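Long-range contacts in putative two-component sensor histidine kinase protein (PDB 3HCY), which probably transfers phosphate from ATP to a protein histidine in two-component signalling, the crystallised piece being its GAF domain: residues Leu19-Ala24 with Phe108-Asp113; Gly89-Gly94 with Asp113-Phe118. All coordinates share one frame; numbering follows the deposited sequence.

Contact 1 of 2, residues Leu19-Ala24 with Phe108-Asp113; sequences LNCDRA and FMTYYD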
loop_
_atom_site.group_PDB
_atom_site.type_symbol
_atom_site.label_atom_id
_atom_site.label_comp_id
_atom_site.label_asym_id
_atom_site.label_seq_id
_atom_site.Cartn_x
_atom_site.Cartn_y
_atom_site.Cartn_z
ATOM N N LEU A 19 4.129 9.181 5.876
ATOM C CA LEU A 19 3.382 10.394 6.211
ATOM C C LEU A 19 3.800 11.077 7.484
ATOM O O LEU A 19 3.211 12.132 7.807
ATOM C CB LEU A 19 1.877 10.152 6.330
ATOM C CG LEU A 19 1.116 9.430 5.219
ATOM C CD1 LEU A 19 -0.271 8.999 5.724
ATOM C CD2 LEU A 19 1.012 10.301 3.940
ATOM N N ASN A 20 4.780 10.575 8.225
ATOM C CA ASN A 20 5.184 11.400 9.384
ATOM C C ASN A 20 4.033 12.216 10.169
ATOM O O ASN A 20 4.095 13.451 10.359
ATOM C CB ASN A 20 6.282 12.393 8.970
ATOM C CG ASN A 20 6.822 13.154 10.172
ATOM O OD1 ASN A 20 6.167 13.238 11.237
ATOM N ND2 ASN A 20 8.077 13.642 10.042
ATOM N N CYS A 21 2.993 11.501 10.602
ATOM C CA CYS A 21 1.961 12.019 11.460
ATOM C C CYS A 21 2.256 11.426 12.829
ATOM O O CYS A 21 3.232 10.699 12.994
ATOM C CB CYS A 21 0.587 11.571 10.937
ATOM S SG CYS A 21 0.465 9.754 10.520
ATOM N N ASP A 22 1.400 11.708 13.799
ATOM C CA ASP A 22 1.705 11.453 15.189
ATOM C C ASP A 22 1.211 10.124 15.750
ATOM O O ASP A 22 1.791 9.586 16.710
ATOM C CB ASP A 22 1.135 12.617 15.989
ATOM C CG ASP A 22 1.909 13.865 15.765
ATOM O OD1 ASP A 22 3.039 13.816 15.234
ATOM O OD2 ASP A 22 1.349 14.922 16.135
ATOM N N ARG A 23 0.085 9.684 15.177
ATOM C CA ARG A 23 -0.628 8.489 15.556
ATOM C C ARG A 23 -1.446 8.146 14.331
ATOM O O ARG A 23 -1.667 9.024 13.481
ATOM C CB ARG A 23 -1.583 8.712 16.743
ATOM C CG ARG A 23 -1.276 9.843 17.716
ATOM C CD ARG A 23 -2.468 10.103 18.606
ATOM N NE ARG A 23 -2.312 11.242 19.506
ATOM C CZ ARG A 23 -2.525 11.205 20.830
ATOM N NH1 ARG A 23 -2.911 10.074 21.431
ATOM N NH2 ARG A 23 -2.362 12.312 21.581
ATOM N N ALA A 24 -1.877 6.889 14.244
ATOM C CA ALA A 24 -2.679 6.396 13.151
ATOM C C ALA A 24 -3.599 5.179 13.585
ATOM O O ALA A 24 -3.369 4.514 14.622
ATOM C CB ALA A 24 -1.780 6.036 11.990
ATOM N N PHE A 108 -9.212 4.600 7.434
ATOM C CA PHE A 108 -7.986 4.682 8.204
ATOM C C PHE A 108 -7.676 6.148 8.433
ATOM O O PHE A 108 -8.059 6.999 7.630
ATOM C CB PHE A 108 -6.802 3.864 7.584
ATOM C CG PHE A 108 -5.765 4.697 6.847
ATOM C CD1 PHE A 108 -4.807 5.387 7.530
ATOM C CD2 PHE A 108 -5.758 4.764 5.483
ATOM C CE1 PHE A 108 -3.874 6.149 6.854
ATOM C CE2 PHE A 108 -4.843 5.524 4.811
ATOM C CZ PHE A 108 -3.916 6.224 5.489
ATOM N N MET A 109 -7.044 6.414 9.574
ATOM C CA MET A 109 -7.016 7.744 10.146
ATOM C C MET A 109 -5.560 8.071 10.408
ATOM O O MET A 109 -4.778 7.210 10.883
ATOM C CB MET A 109 -7.807 7.843 11.496
ATOM C CG MET A 109 -9.275 7.343 11.554
ATOM S SD MET A 109 -10.360 8.479 10.789
ATOM C CE MET A 109 -9.686 10.008 11.405
ATOM N N THR A 110 -5.220 9.320 10.111
ATOM C CA THR A 110 -3.974 9.891 10.565
ATOM C C THR A 110 -4.372 10.953 11.564
ATOM O O THR A 110 -5.333 11.656 11.349
ATOM C CB THR A 110 -3.269 10.568 9.437
ATOM O OG1 THR A 110 -4.221 11.432 8.804
ATOM C CG2 THR A 110 -2.739 9.551 8.451
ATOM N N TYR A 111 -3.631 11.043 12.649
ATOM C CA TYR A 111 -3.894 11.981 13.728
ATOM C C TYR A 111 -2.637 12.834 13.892
ATOM O O TYR A 111 -1.512 12.344 13.690
ATOM C CB TYR A 111 -4.162 11.232 15.029
ATOM C CG TYR A 111 -5.300 10.248 14.968
ATOM C CD1 TYR A 111 -6.619 10.670 15.060
ATOM C CD2 TYR A 111 -5.074 8.874 14.851
ATOM C CE1 TYR A 111 -7.693 9.756 15.023
ATOM C CE2 TYR A 111 -6.155 7.955 14.815
ATOM C CZ TYR A 111 -7.439 8.414 14.908
ATOM O OH TYR A 111 -8.495 7.562 14.851
ATOM N N TYR A 112 -2.825 14.099 14.231
ATOM C CA TYR A 112 -1.712 14.989 14.527
ATOM C C TYR A 112 -2.002 15.704 15.834
ATOM O O TYR A 112 -3.101 16.265 16.002
ATOM C CB TYR A 112 -1.538 16.022 13.429
ATOM C CG TYR A 112 -1.138 15.428 12.100
ATOM C CD1 TYR A 112 0.184 15.452 11.674
ATOM C CD2 TYR A 112 -2.092 14.857 11.259
ATOM C CE1 TYR A 112 0.545 14.952 10.458
ATOM C CE2 TYR A 112 -1.730 14.324 10.044
ATOM C CZ TYR A 112 -0.413 14.377 9.644
ATOM O OH TYR A 112 -0.057 13.827 8.415
ATOM N N ASP A 113 -1.033 15.674 16.750
ATOM C CA ASP A 113 -1.182 16.261 18.080
ATOM C C ASP A 113 -1.223 17.833 18.076
ATOM O O ASP A 113 -1.551 18.455 19.076
ATOM C CB ASP A 113 -0.014 15.803 18.962
ATOM C CG ASP A 113 0.017 14.323 19.192
ATOM O OD1 ASP A 113 -1.082 13.739 19.150
ATOM O OD2 ASP A 113 1.137 13.775 19.437
HETATM O O HOH W 1 1.755 10.928 19.294
#
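R23 pairs with Y111 and A24 with T110 where the start of strand 23-29 runs antiparallel to the end of strand 104-112; the first is a hydrogen-bonded pair, the second a non-hydrogen-bonded one. Y111 N donates to R23 O (2.9 Å). In return, Y111 O receives two successive N-H groups, D22 N at 3.0 Å and, weakly, R23 N at 3.4 Å: D22 and R23 together face one residue, a classic beta bulge.

Just beyond it, D22 OD2 accepts D113 N (2.6 Å) through its anti lone pair. R23, extended from CG to NE, crosses the Y111 side chain at about a right angle, and its guanidinium stands at 78° to that ring. NE points in the guanidinium plane at D113 OD1 (2.8 Å), which offers its syn lone pair in a salt bridge; NH2 adds a weak bond to the same oxygen. NH1 forms a salt bridge with E88 and a hydrogen bond with the carbonyl of G42, so three partners hold the guanidinium, and its charge probably eases the closeness of the D22 and D113 carboxylates. A water donates to both D22 O and D113 OD2.

Nearer the helix 5-19 end, C21 CB sits over one face of the Y112 ring, 3.6 Å from the centroid and shifted toward CZ and CE1, a CH-pi contact. SG, lodged between the backbone N and carbonyl carbon (chi1 48°), reaches T110 CG2 at 3.8 Å, a methyl that L19 CD1 also touches. The Y111 ring sets its edge against R23 C and A24 N, while its hydroxyl bonds S25. This is the pairing of the first and last strands at the middle of the antiparallel GAF sheet.

Contact 2 of 2, residues Gly89-Gly94 with Asp113-Phe118; sequences GIAALG and DRPHRF
A91 and A92 lie beside R114 and P115, the two segments G89-G94 and D113-F118 heading the same way within 19° of each other but sharing no hydrogen bond. They part as they go: I90 CA and D113 CA are 4.4 Å apart, whereas G94 CA and F118 CA stand 8.4 Å apart.

At the near end A91 CB presses on the backbone of R114, 3.3 Å from R114 C, and against the proline ring at P115 CD (3.6 Å). A92 CB comes next, meeting R114 O and H116 CB, the latter at 3.8 Å. From that CB the imidazole departs: H116 CG is anti to the backbone N (chi1 -178°), and the ring stacks on Y112. Its ND1 also lies over the centre of the F118 ring.

Where the backbones have separated, the F118 side chain makes the contact. Its CG is anti to its own carbonyl carbon (chi1 -65°), and the ring reaches L93 O obliquely, CZ being 3.4 Å away. CE2 lies 4.0 Å from G94 CA, where no side chain intervenes. F68 and I123 are further neighbours of this ring.

G89 ends helix 79-88 in a Schellman motif, its positive phi turning the chain into I90. A91 and A92 then both face Y112 in a classic beta bulge at the start of strand 92-99. Overall, the loop leaving the last strand folds back past the beginning of its sheet neighbour, a small seam of methyl groups and an aromatic ring set against backbone, which lays the loop before helix 120-146 against the start of strand 92-99 in this GAF sheet.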
loop_
_atom_site.group_PDB
_atom_site.type_symbol
_atom_site.label_atom_id
_atom_site.label_comp_id
_atom_site.label_asym_id
_atom_site.label_seq_id
_atom_site.Cartn_x
_atom_site.Cartn_y
_atom_site.Cartn_z
ATOM N N GLY A 89 -5.662 14.213 23.306
ATOM C CA GLY A 89 -4.458 14.954 22.977
ATOM C C GLY A 89 -4.272 15.231 21.496
ATOM O O GLY A 89 -3.184 15.652 21.125
ATOM N N ILE A 90 -5.316 15.022 20.673
ATOM C CA ILE A 90 -5.263 15.171 19.196
ATOM C C ILE A 90 -5.816 16.544 18.739
ATOM O O ILE A 90 -6.847 16.996 19.264
ATOM C CB ILE A 90 -6.134 14.079 18.516
ATOM C CG1 ILE A 90 -5.511 12.705 18.722
ATOM C CG2 ILE A 90 -6.454 14.400 17.021
ATOM C CD1 ILE A 90 -6.567 11.584 18.853
ATOM N N ALA A 91 -5.152 17.180 17.760
ATOM C CA ALA A 91 -5.501 18.510 17.230
ATOM C C ALA A 91 -5.982 18.450 15.749
ATOM O O ALA A 91 -6.661 19.357 15.250
ATOM C CB ALA A 91 -4.260 19.441 17.340
ATOM N N ALA A 92 -5.581 17.417 15.021
ATOM C CA ALA A 92 -5.848 17.385 13.619
ATOM C C ALA A 92 -6.024 15.937 13.203
ATOM O O ALA A 92 -5.435 15.037 13.801
ATOM C CB ALA A 92 -4.725 18.054 12.865
ATOM N N LEU A 93 -6.887 15.705 12.215
ATOM C CA LEU A 93 -7.117 14.351 11.750
ATOM C C LEU A 93 -7.505 14.251 10.264
ATOM O O LEU A 93 -8.085 15.168 9.644
ATOM C CB LEU A 93 -8.175 13.634 12.604
ATOM C CG LEU A 93 -8.766 14.135 13.940
ATOM C CD1 LEU A 93 -9.496 15.490 13.800
ATOM C CD2 LEU A 93 -9.716 13.062 14.497
ATOM N N GLY A 94 -7.174 13.082 9.726
ATOM C CA GLY A 94 -7.390 12.760 8.325
ATOM C C GLY A 94 -8.133 11.453 8.232
ATOM O O GLY A 94 -7.698 10.446 8.799
ATOM N N ASP A 113 -1.033 15.674 16.750
ATOM C CA ASP A 113 -1.182 16.261 18.080
ATOM C C ASP A 113 -1.223 17.833 18.076
ATOM O O ASP A 113 -1.551 18.455 19.076
ATOM C CB ASP A 113 -0.014 15.803 18.962
ATOM C CG ASP A 113 0.017 14.323 19.192
ATOM O OD1 ASP A 113 -1.082 13.739 19.150
ATOM O OD2 ASP A 113 1.137 13.775 19.437
ATOM N N ARG A 114 -0.829 18.470 16.985
ATOM C CA ARG A 114 -0.994 19.931 16.840
ATOM C C ARG A 114 -1.605 20.144 15.459
ATOM O O ARG A 114 -1.594 19.242 14.609
ATOM C CB ARG A 114 0.313 20.732 17.025
ATOM C CG ARG A 114 1.346 20.467 15.941
ATOM C CD ARG A 114 2.719 21.176 16.135
ATOM N NE ARG A 114 3.708 20.957 15.060
ATOM C CZ ARG A 114 4.526 19.893 14.946
ATOM N NH1 ARG A 114 4.480 18.868 15.823
ATOM N NH2 ARG A 114 5.399 19.831 13.932
ATOM N N PRO A 115 -2.198 21.320 15.245
ATOM C CA PRO A 115 -2.819 21.629 13.965
ATOM C C PRO A 115 -1.975 21.271 12.761
ATOM O O PRO A 115 -0.749 21.277 12.822
ATOM C CB PRO A 115 -3.005 23.131 14.038
ATOM C CG PRO A 115 -3.286 23.387 15.483
ATOM C CD PRO A 115 -2.520 22.343 16.263
ATOM N N HIS A 116 -2.657 20.980 11.666
ATOM C CA HIS A 116 -1.982 20.474 10.500
ATOM C C HIS A 116 -2.775 20.701 9.184
ATOM O O HIS A 116 -3.900 20.229 9.028
ATOM C CB HIS A 116 -1.689 18.984 10.742
ATOM C CG HIS A 116 -0.956 18.326 9.631
ATOM N ND1 HIS A 116 -1.602 17.838 8.513
ATOM C CD2 HIS A 116 0.354 18.056 9.461
ATOM C CE1 HIS A 116 -0.716 17.293 7.700
ATOM N NE2 HIS A 116 0.479 17.417 8.249
ATOM N N ARG A 117 -2.179 21.453 8.263
ATOM C CA ARG A 117 -2.604 21.533 6.845
ATOM C C ARG A 117 -2.150 20.337 5.977
ATOM O O ARG A 117 -1.013 19.887 6.032
ATOM C CB ARG A 117 -2.048 22.815 6.239
ATOM C CG ARG A 117 -0.509 22.736 6.029
ATOM C CD ARG A 117 0.322 21.865 7.137
ATOM N NE ARG A 117 0.387 22.490 8.483
ATOM C CZ ARG A 117 0.961 21.965 9.580
ATOM N NH1 ARG A 117 1.531 20.755 9.580
ATOM N NH2 ARG A 117 0.939 22.668 10.713
ATOM N N PHE A 118 -3.028 19.848 5.140
ATOM C CA PHE A 118 -2.701 18.619 4.465
ATOM C C PHE A 118 -2.130 18.890 3.080
ATOM O O PHE A 118 -2.838 19.321 2.183
ATOM C CB PHE A 118 -3.905 17.675 4.429
ATOM C CG PHE A 118 -4.338 17.194 5.803
ATOM C CD1 PHE A 118 -4.923 18.073 6.722
ATOM C CD2 PHE A 118 -4.145 15.874 6.191
ATOM C CE1 PHE A 118 -5.326 17.615 7.981
ATOM C CE2 PHE A 118 -4.548 15.422 7.453
ATOM C CZ PHE A 118 -5.135 16.261 8.332
#

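From the N terminus, helix 5-19 runs into residues 19-24, and the chain then travels through strand 35-41, helix 45-50, strand 67-69 and helix 79-88 before reaching 89-94. Strand 92-99 returns antiparallel as strand 104-112, where contact 1 closes the long loop. Contact 2 closes a much shorter one immediately afterwards, since 113-118 passes the start of strand 92-99. The two loops cross, their segments alternating along the sequence, and they share D113. Contact 1 joins strand 104-112 to 23-29 on one flank; contact 2 lies on the other, where Y112 N and A92 O are probably hydrogen-bonded. Together they tie three neighbouring strands to the loop before helix 120-146.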